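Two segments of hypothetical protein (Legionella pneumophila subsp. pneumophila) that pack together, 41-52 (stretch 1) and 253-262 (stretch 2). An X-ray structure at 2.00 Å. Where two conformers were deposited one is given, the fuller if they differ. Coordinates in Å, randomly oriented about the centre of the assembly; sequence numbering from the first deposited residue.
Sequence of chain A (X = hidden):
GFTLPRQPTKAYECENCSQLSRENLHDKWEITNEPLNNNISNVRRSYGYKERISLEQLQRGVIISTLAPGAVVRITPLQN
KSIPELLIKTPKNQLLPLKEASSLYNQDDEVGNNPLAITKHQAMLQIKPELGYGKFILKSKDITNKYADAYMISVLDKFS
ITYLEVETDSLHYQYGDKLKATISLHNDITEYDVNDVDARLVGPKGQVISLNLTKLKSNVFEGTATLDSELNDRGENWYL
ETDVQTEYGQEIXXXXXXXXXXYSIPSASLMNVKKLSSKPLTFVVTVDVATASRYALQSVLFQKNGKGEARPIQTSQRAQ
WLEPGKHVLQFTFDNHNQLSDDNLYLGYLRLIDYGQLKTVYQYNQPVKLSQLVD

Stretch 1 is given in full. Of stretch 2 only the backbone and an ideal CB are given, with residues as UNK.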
ATOM      1  N   SER A  41       6.571   9.981  -0.025  1.00 51.53           N
ATOM      2  CA  SER A  41       6.963   8.895   0.864  1.00 49.34           C
ATOM      3  C   SER A  41       5.777   8.076   1.305  1.00 47.94           C
ATOM      4  O   SER A  41       4.689   8.623   1.448  1.00 49.27           O
ATOM      5  CB  SER A  41       7.660   9.473   2.091  1.00 54.50           C
ATOM      6  OG  SER A  41       8.389   8.475   2.779  1.00 67.24           O
ATOM      7  N   ASN A  42       5.982   6.769   1.555  1.00 38.65           N
ATOM      8  CA  ASN A  42       4.929   5.892   2.043  1.00 35.38           C
ATOM      9  C   ASN A  42       5.209   5.570   3.512  1.00 38.57           C
ATOM     10  O   ASN A  42       4.778   4.517   3.997  1.00 38.65           O
ATOM     11  CB  ASN A  42       4.766   4.595   1.179  1.00 32.21           C
ATOM     12  CG  ASN A  42       5.950   3.656   1.123  1.00 38.45           C
ATOM     13  OD1 ASN A  42       6.978   3.874   1.775  1.00 31.07           O
ATOM     14  ND2 ASN A  42       5.816   2.571   0.327  1.00 27.96           N
ATOM     15  N   VAL A  43       5.937   6.461   4.226  1.00 34.33           N
ATOM     16  CA  VAL A  43       6.175   6.300   5.676  1.00 33.72           C
ATOM     17  C   VAL A  43       4.797   6.159   6.356  1.00 35.50           C
ATOM     18  O   VAL A  43       3.875   6.900   6.038  1.00 35.10           O
ATOM     19  CB  VAL A  43       7.019   7.462   6.304  1.00 38.43           C
ATOM     20  CG1 VAL A  43       7.097   7.360   7.834  1.00 38.94           C
ATOM     21  CG2 VAL A  43       8.421   7.507   5.713  1.00 38.25           C
ATOM     22  N   ARG A  44       4.658   5.171   7.218  1.00 30.31           N
ATOM     23  CA  ARG A  44       3.432   4.902   7.923  1.00 30.99           C
ATOM     24  C   ARG A  44       3.743   4.538   9.370  1.00 33.51           C
ATOM     25  O   ARG A  44       4.600   3.691   9.610  1.00 31.06           O
ATOM     26  CB  ARG A  44       2.639   3.769   7.227  1.00 31.46           C
ATOM     27  CG  ARG A  44       1.774   4.223   6.064  1.00 40.68           C
ATOM     28  CD  ARG A  44       0.593   5.051   6.538  1.00 45.35           C
ATOM     29  NE  ARG A  44      -0.173   5.632   5.440  1.00 57.01           N
ATOM     30  CZ  ARG A  44       0.037   6.846   4.943  1.00 77.30           C
ATOM     31  NH1 ARG A  44       0.995   7.619   5.442  1.00 63.36           N
ATOM     32  NH2 ARG A  44      -0.715   7.302   3.951  1.00 71.11           N
ATOM     33  N   ARG A  45       3.051   5.186  10.324  1.00 28.01           N
ATOM     34  CA  ARG A  45       3.179   4.844  11.729  1.00 28.13           C
ATOM     35  C   ARG A  45       1.901   4.126  12.239  1.00 31.90           C
ATOM     36  O   ARG A  45       0.800   4.439  11.814  1.00 30.58           O
ATOM     37  CB  ARG A  45       3.484   6.065  12.567  1.00 29.57           C
ATOM     38  CG  ARG A  45       4.901   6.605  12.302  1.00 37.10           C
ATOM     39  CD  ARG A  45       5.239   7.834  13.153  1.00 37.69           C
ATOM     40  NE  ARG A  45       4.618   9.062  12.675  1.00 35.29           N
ATOM     41  CZ  ARG A  45       5.155   9.862  11.764  1.00 54.22           C
ATOM     42  NH1 ARG A  45       6.330   9.563  11.218  1.00 40.31           N
ATOM     43  NH2 ARG A  45       4.517  10.963  11.379  1.00 36.09           N
ATOM     44  N   SER A  46       2.083   3.170  13.139  1.00 28.49           N
ATOM     45  CA  SER A  46       1.034   2.370  13.788  1.00 26.08           C
ATOM     46  C   SER A  46       1.186   2.473  15.285  1.00 26.55           C
ATOM     47  O   SER A  46       2.303   2.345  15.811  1.00 25.86           O
ATOM     48  CB  SER A  46       1.147   0.905  13.359  1.00 28.99           C
ATOM     49  OG  SER A  46       0.338   0.050  14.168  1.00 27.98           O
ATOM     50  N   TYR A  47       0.075   2.656  15.968  1.00 22.23           N
ATOM     51  CA  TYR A  47      -0.024   2.756  17.416  1.00 22.10           C
ATOM     52  C   TYR A  47      -0.826   1.563  17.943  1.00 25.57           C
ATOM     53  O   TYR A  47      -1.539   1.665  18.926  1.00 25.82           O
ATOM     54  CB  TYR A  47      -0.696   4.106  17.811  1.00 22.66           C
ATOM     55  CG  TYR A  47       0.130   5.331  17.455  1.00 25.48           C
ATOM     56  CD1 TYR A  47       0.186   5.805  16.144  1.00 27.91           C
ATOM     57  CD2 TYR A  47       0.806   6.046  18.437  1.00 27.19           C
ATOM     58  CE1 TYR A  47       0.964   6.917  15.810  1.00 26.61           C
ATOM     59  CE2 TYR A  47       1.589   7.151  18.115  1.00 28.11           C
ATOM     60  CZ  TYR A  47       1.647   7.595  16.805  1.00 34.37           C
ATOM     61  OH  TYR A  47       2.408   8.692  16.504  1.00 32.49           O
ATOM     62  N   GLY A  48      -0.769   0.459  17.240  1.00 22.95           N
ATOM     63  CA  GLY A  48      -1.502  -0.728  17.649  1.00 22.24           C
ATOM     64  C   GLY A  48      -1.053  -1.919  16.857  1.00 25.33           C
ATOM     65  O   GLY A  48       0.031  -1.900  16.246  1.00 24.10           O
ATOM     66  N   TYR A  49      -1.852  -2.961  16.897  1.00 23.66           N
ATOM     67  CA  TYR A  49      -1.547  -4.177  16.158  1.00 24.66           C
ATOM     68  C   TYR A  49      -2.843  -4.871  15.737  1.00 31.29           C
ATOM     69  O   TYR A  49      -3.931  -4.566  16.251  1.00 29.83           O
ATOM     70  CB  TYR A  49      -0.640  -5.138  16.965  1.00 26.53           C
ATOM     71  CG  TYR A  49      -1.305  -5.761  18.187  1.00 29.07           C
ATOM     72  CD1 TYR A  49      -1.281  -5.118  19.426  1.00 29.68           C
ATOM     73  CD2 TYR A  49      -1.904  -7.021  18.115  1.00 30.24           C
ATOM     74  CE1 TYR A  49      -1.843  -5.707  20.560  1.00 28.24           C
ATOM     75  CE2 TYR A  49      -2.506  -7.600  19.231  1.00 30.49           C
ATOM     76  CZ  TYR A  49      -2.462  -6.941  20.455  1.00 31.27           C
ATOM     77  OH  TYR A  49      -2.993  -7.534  21.574  1.00 30.68           O
ATOM     78  N   LYS A  50      -2.704  -5.829  14.801  1.00 29.57           N
ATOM     79  CA  LYS A  50      -3.814  -6.634  14.298  1.00 31.43           C
ATOM     80  C   LYS A  50      -3.360  -8.039  14.205  1.00 34.94           C
ATOM     81  O   LYS A  50      -2.210  -8.260  13.824  1.00 35.09           O
ATOM     82  CB  LYS A  50      -4.334  -6.157  12.911  1.00 35.74           C
ATOM     83  CG  LYS A  50      -5.035  -4.812  12.900  1.00 54.42           C
ATOM     84  CD  LYS A  50      -5.540  -4.456  11.509  1.00 68.58           C
ATOM     85  CE  LYS A  50      -6.287  -3.146  11.515  1.00 83.10           C
ATOM     86  NZ  LYS A  50      -6.540  -2.652  10.137  1.00 98.12           N
ATOM     87  N   GLU A  51      -4.218  -9.001  14.576  1.00 30.40           N
ATOM     88  CA  GLU A  51      -3.875 -10.410  14.412  1.00 30.47           C
ATOM     89  C   GLU A  51      -5.103 -11.258  14.162  1.00 35.26           C
ATOM     90  O   GLU A  51      -6.207 -10.920  14.591  1.00 33.15           O
ATOM     91  CB  GLU A  51      -3.108 -10.984  15.609  1.00 32.74           C
ATOM     92  CG  GLU A  51      -3.872 -11.019  16.938  1.00 37.01           C
ATOM     93  CD  GLU A  51      -3.076 -11.631  18.074  1.00 50.11           C
ATOM     94  OE1 GLU A  51      -2.082 -12.341  17.798  1.00 47.76           O
ATOM     95  OE2 GLU A  51      -3.474 -11.436  19.242  1.00 51.48           O
ATOM     96  N   ARG A  52      -4.877 -12.390  13.487  1.00 32.17           N
ATOM     97  CA  ARG A  52      -5.883 -13.401  13.232  1.00 33.13           C
ATOM     98  C   ARG A  52      -5.775 -14.393  14.331  1.00 35.66           C
ATOM     99  O   ARG A  52      -4.677 -14.800  14.672  1.00 36.35           O
ATOM    100  CB  ARG A  52      -5.671 -14.059  11.848  1.00 38.35           C
ATOM    101  CG  ARG A  52      -5.797 -13.082  10.698  1.00 54.04           C
ATOM    102  CD  ARG A  52      -5.916 -13.780   9.371  1.00 74.93           C
ATOM    103  NE  ARG A  52      -6.523 -12.890   8.381  1.00 94.54           N
ATOM    104  CZ  ARG A  52      -6.911 -13.269   7.168  1.00114.03           C
ATOM    105  NH1 ARG A  52      -6.753 -14.528   6.775  1.00105.52           N
ATOM    106  NH2 ARG A  52      -7.461 -12.392   6.338  1.00100.58           N
ATOM    107  N   UNK A 253       5.285  -5.289  24.359  1.00 32.31           N
ATOM    108  CA  UNK A 253       5.255  -4.255  23.338  1.00 31.26           C
ATOM    109  C   UNK A 253       4.950  -4.962  22.028  1.00 34.04           C
ATOM    110  O   UNK A 253       5.794  -5.705  21.494  1.00 35.03           O
ATOM    111  CB  UNK A 253       6.567  -3.471  23.272  1.00 31.26           C
ATOM    112  N   UNK A 254       3.738  -4.776  21.534  1.00 28.80           N
ATOM    113  CA  UNK A 254       3.309  -5.418  20.291  1.00 28.81           C
ATOM    114  C   UNK A 254       2.785  -4.384  19.326  1.00 31.84           C
ATOM    115  O   UNK A 254       1.893  -3.608  19.676  1.00 29.39           O
ATOM    116  CB  UNK A 254       2.240  -6.479  20.561  1.00 28.81           C
ATOM    117  N   UNK A 255       3.369  -4.352  18.110  1.00 28.09           N
ATOM    118  CA  UNK A 255       2.926  -3.452  17.066  1.00 25.93           C
ATOM    119  C   UNK A 255       2.927  -4.164  15.723  1.00 28.77           C
ATOM    120  O   UNK A 255       3.817  -4.950  15.426  1.00 29.25           O
ATOM    121  CB  UNK A 255       3.813  -2.206  17.016  1.00 25.93           C
ATOM    122  N   UNK A 256       1.944  -3.860  14.895  1.00 25.64           N
ATOM    123  CA  UNK A 256       1.886  -4.351  13.538  1.00 25.98           C
ATOM    124  C   UNK A 256       1.676  -3.158  12.630  1.00 33.20           C
ATOM    125  O   UNK A 256       1.150  -2.132  13.060  1.00 33.16           O
ATOM    126  CB  UNK A 256       0.781  -5.394  13.361  1.00 25.98           C
ATOM    127  N   UNK A 257       2.200  -3.244  11.425  1.00 32.72           N
ATOM    128  CA  UNK A 257       2.117  -2.129  10.496  1.00 33.12           C
ATOM    129  C   UNK A 257       2.020  -2.554   9.059  1.00 35.53           C
ATOM    130  O   UNK A 257       2.353  -3.687   8.717  1.00 33.03           O
ATOM    131  CB  UNK A 257       3.332  -1.215  10.668  1.00 33.12           C
ATOM    132  N   UNK A 258       1.540  -1.619   8.248  1.00 33.26           N
ATOM    133  CA  UNK A 258       1.304  -1.762   6.819  0.50 34.59           C
ATOM    134  C   UNK A 258       1.756  -0.537   6.064  1.00 38.07           C
ATOM    135  O   UNK A 258       1.681   0.570   6.609  1.00 39.68           O
ATOM    136  CB  UNK A 258      -0.177  -2.029   6.543  0.50 34.59           C
ATOM    137  N   UNK A 259       2.119  -0.697   4.797  1.00 33.32           N
ATOM    138  CA  UNK A 259       2.362   0.431   3.902  1.00 31.76           C
ATOM    139  C   UNK A 259       2.165  -0.105   2.475  1.00 34.92           C
ATOM    140  O   UNK A 259       2.394  -1.283   2.190  1.00 31.97           O
ATOM    141  CB  UNK A 259       3.757   1.028   4.102  1.00 31.76           C
ATOM    142  N   UNK A 260       1.617   0.756   1.620  1.00 32.46           N
ATOM    143  CA  UNK A 260       1.281   0.424   0.246  1.00 31.68           C
ATOM    144  C   UNK A 260       2.387   0.831  -0.711  1.00 33.57           C
ATOM    145  O   UNK A 260       3.095   1.817  -0.503  1.00 31.47           O
ATOM    146  CB  UNK A 260      -0.034   1.096  -0.156  1.00 31.68           C
ATOM    147  N   UNK A 261       2.493   0.083  -1.797  1.00 31.44           N
ATOM    148  CA  UNK A 261       3.407   0.404  -2.884  1.00 31.22           C
ATOM    149  C   UNK A 261       2.790  -0.135  -4.161  1.00 36.49           C
ATOM    150  O   UNK A 261       1.955  -1.043  -4.120  1.00 34.07           O
ATOM    151  CB  UNK A 261       4.802  -0.177  -2.646  1.00 31.22           C
ATOM    152  N   UNK A 262       3.138   0.487  -5.281  1.00 34.19           N
ATOM    153  CA  UNK A 262       2.623   0.092  -6.598  1.00 34.55           C
ATOM    154  C   UNK A 262       3.626  -0.806  -7.292  1.00 37.21           C
ATOM    155  O   UNK A 262       4.833  -0.626  -7.132  1.00 36.75           O
ATOM    156  CB  UNK A 262       2.321   1.318  -7.462  1.00 34.55           C
TER

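Position 253 has nothing of stretch 1 within reach of its ideal CB, so the contact sets no preference. It is I253.

At position 254 CA-to-CB points toward stretch 1, and the ideal CB lies 3.9 Å from Y49 CD1. The carboxylate of E51 lies further along the same side. A long side chain with an aliphatic stem and a positive end would suit both; lysine or arginine qualifies. The residue is R254. Its CG sits over one face of the Y49 ring, 3.6 Å from the centroid, a CH-pi contact. Its guanidinium forms a salt bridge with E51: NH2 to OE1 is 3.1 Å, and a weak bond from NH1 to OE1 is 3.2 Å.

At position 255 CB points sideways, 3.9 Å from G48 O. Backbone carbonyls and the flat peptide before G48 lie nearby. A long polar or flexible chain could fold back here. The residue is R255. Its guanidinium lays one face over Y47 C and G48 N. NH1 also bonds to R254 O at 2.8 Å. The backbone adds a CA-H...O contact, R255 CA to G48 O, 3.4 Å.

Position 256 pairs through its backbone: its N donates to G48 O at 3.1 Å. The ideal CB is 3.8 Å from K50 N and 3.8 Å from Y49 CA. A small side chain with an acceptor fits, so serine or threonine is plausible; alanine would leave K50 N without this partner. The residue is S256. K50 N donates to its OG at 2.9 Å, and S46 OG donates to its backbone O at 2.6 Å.

At position 257 an ideal CB would point toward stretch 1, 4.1 Å from S46 CB. Glycine or alanine seems likeliest. It is G257.

Position 258 has a sideways CB with no stretch 1 atom within 5.5 Å. Many residues would do. It is H258, with two conformers deposited; its backbone O is 3.4 Å from R44 CB.

At position 259 CB points toward stretch 1, 3.6 Å from N42 O and 4.2 Å from R44 CG. A short donor suits: serine or threonine. T259 donates from OG1 to N42 O at 2.5 Å, a very short bond.

Position 260 is sideways and undemanding. It is A260, whose backbone O accepts from N42 ND2 at 2.9 Å.

At position 261 CB points sideways, the ideal CB 4.2 Å from N42 ND2, a loose constraint. It is F261; its ring adds little to this contact.

Position 262 is out of reach. It is S262.

Stretch 2 253-262: IRRSGHTAFS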
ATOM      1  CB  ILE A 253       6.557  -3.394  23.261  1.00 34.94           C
ATOM      2  CG1 ILE A 253       7.252  -3.128  24.646  1.00 37.35           C
ATOM      3  CG2 ILE A 253       6.371  -2.141  22.397  1.00 34.79           C
ATOM      4  CD1 ILE A 253       6.585  -2.241  25.623  1.00 41.88           C
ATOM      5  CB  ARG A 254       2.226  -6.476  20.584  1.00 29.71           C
ATOM      6  CG  ARG A 254       1.628  -7.082  19.344  1.00 38.85           C
ATOM      7  CD  ARG A 254       2.167  -8.430  18.993  1.00 51.41           C
ATOM      8  NE  ARG A 254       1.503  -8.986  17.809  1.00 54.00           N
ATOM      9  CZ  ARG A 254       0.514  -9.881  17.837  1.00 60.24           C
ATOM     10  NH1 ARG A 254       0.039 -10.326  18.997  1.00 35.73           N
ATOM     11  NH2 ARG A 254      -0.004 -10.338  16.708  1.00 49.50           N
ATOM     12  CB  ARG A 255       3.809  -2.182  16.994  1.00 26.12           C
ATOM     13  CG  ARG A 255       3.752  -1.176  18.158  1.00 21.04           C
ATOM     14  CD  ARG A 255       2.483  -0.378  18.151  1.00 23.31           C
ATOM     15  NE  ARG A 255       2.313   0.465  19.343  1.00 21.47           N
ATOM     16  CZ  ARG A 255       1.625   0.132  20.435  1.00 31.29           C
ATOM     17  NH1 ARG A 255       1.095  -1.083  20.557  1.00 24.12           N
ATOM     18  NH2 ARG A 255       1.484   1.001  21.423  1.00 23.20           N
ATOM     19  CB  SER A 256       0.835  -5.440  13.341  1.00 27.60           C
ATOM     20  OG  SER A 256      -0.436  -4.858  13.186  1.00 40.30           O
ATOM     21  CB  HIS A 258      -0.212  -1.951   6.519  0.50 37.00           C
ATOM     22  CG  HIS A 258      -0.919  -3.101   7.178  0.50 41.69           C
ATOM     23  ND1 HIS A 258      -1.154  -4.290   6.506  0.50 44.38           N
ATOM     24  CD2 HIS A 258      -1.529  -3.155   8.383  0.50 43.82           C
ATOM     25  CE1 HIS A 258      -1.855  -5.044   7.341  0.50 43.89           C
ATOM     26  NE2 HIS A 258      -2.107  -4.400   8.481  0.50 44.02           N
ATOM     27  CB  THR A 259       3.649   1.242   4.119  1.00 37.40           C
ATOM     28  OG1 THR A 259       3.381   2.523   3.521  1.00 40.10           O
ATOM     29  CG2 THR A 259       4.908   0.583   3.509  1.00 30.88           C
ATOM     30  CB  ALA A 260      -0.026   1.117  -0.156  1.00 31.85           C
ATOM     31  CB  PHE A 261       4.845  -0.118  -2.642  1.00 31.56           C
ATOM     32  CG  PHE A 261       4.994  -1.616  -2.547  1.00 30.49           C
ATOM     33  CD1 PHE A 261       4.897  -2.270  -1.310  1.00 30.84           C
ATOM     34  CD2 PHE A 261       5.293  -2.369  -3.680  1.00 31.63           C
ATOM     35  CE1 PHE A 261       5.066  -3.652  -1.215  1.00 31.96           C
ATOM     36  CE2 PHE A 261       5.486  -3.748  -3.587  1.00 34.88           C
ATOM     37  CZ  PHE A 261       5.380  -4.381  -2.350  1.00 31.99           C
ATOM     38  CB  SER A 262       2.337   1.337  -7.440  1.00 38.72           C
ATOM     39  OG  SER A 262       1.886   0.973  -8.730  1.00 43.41           O
TER
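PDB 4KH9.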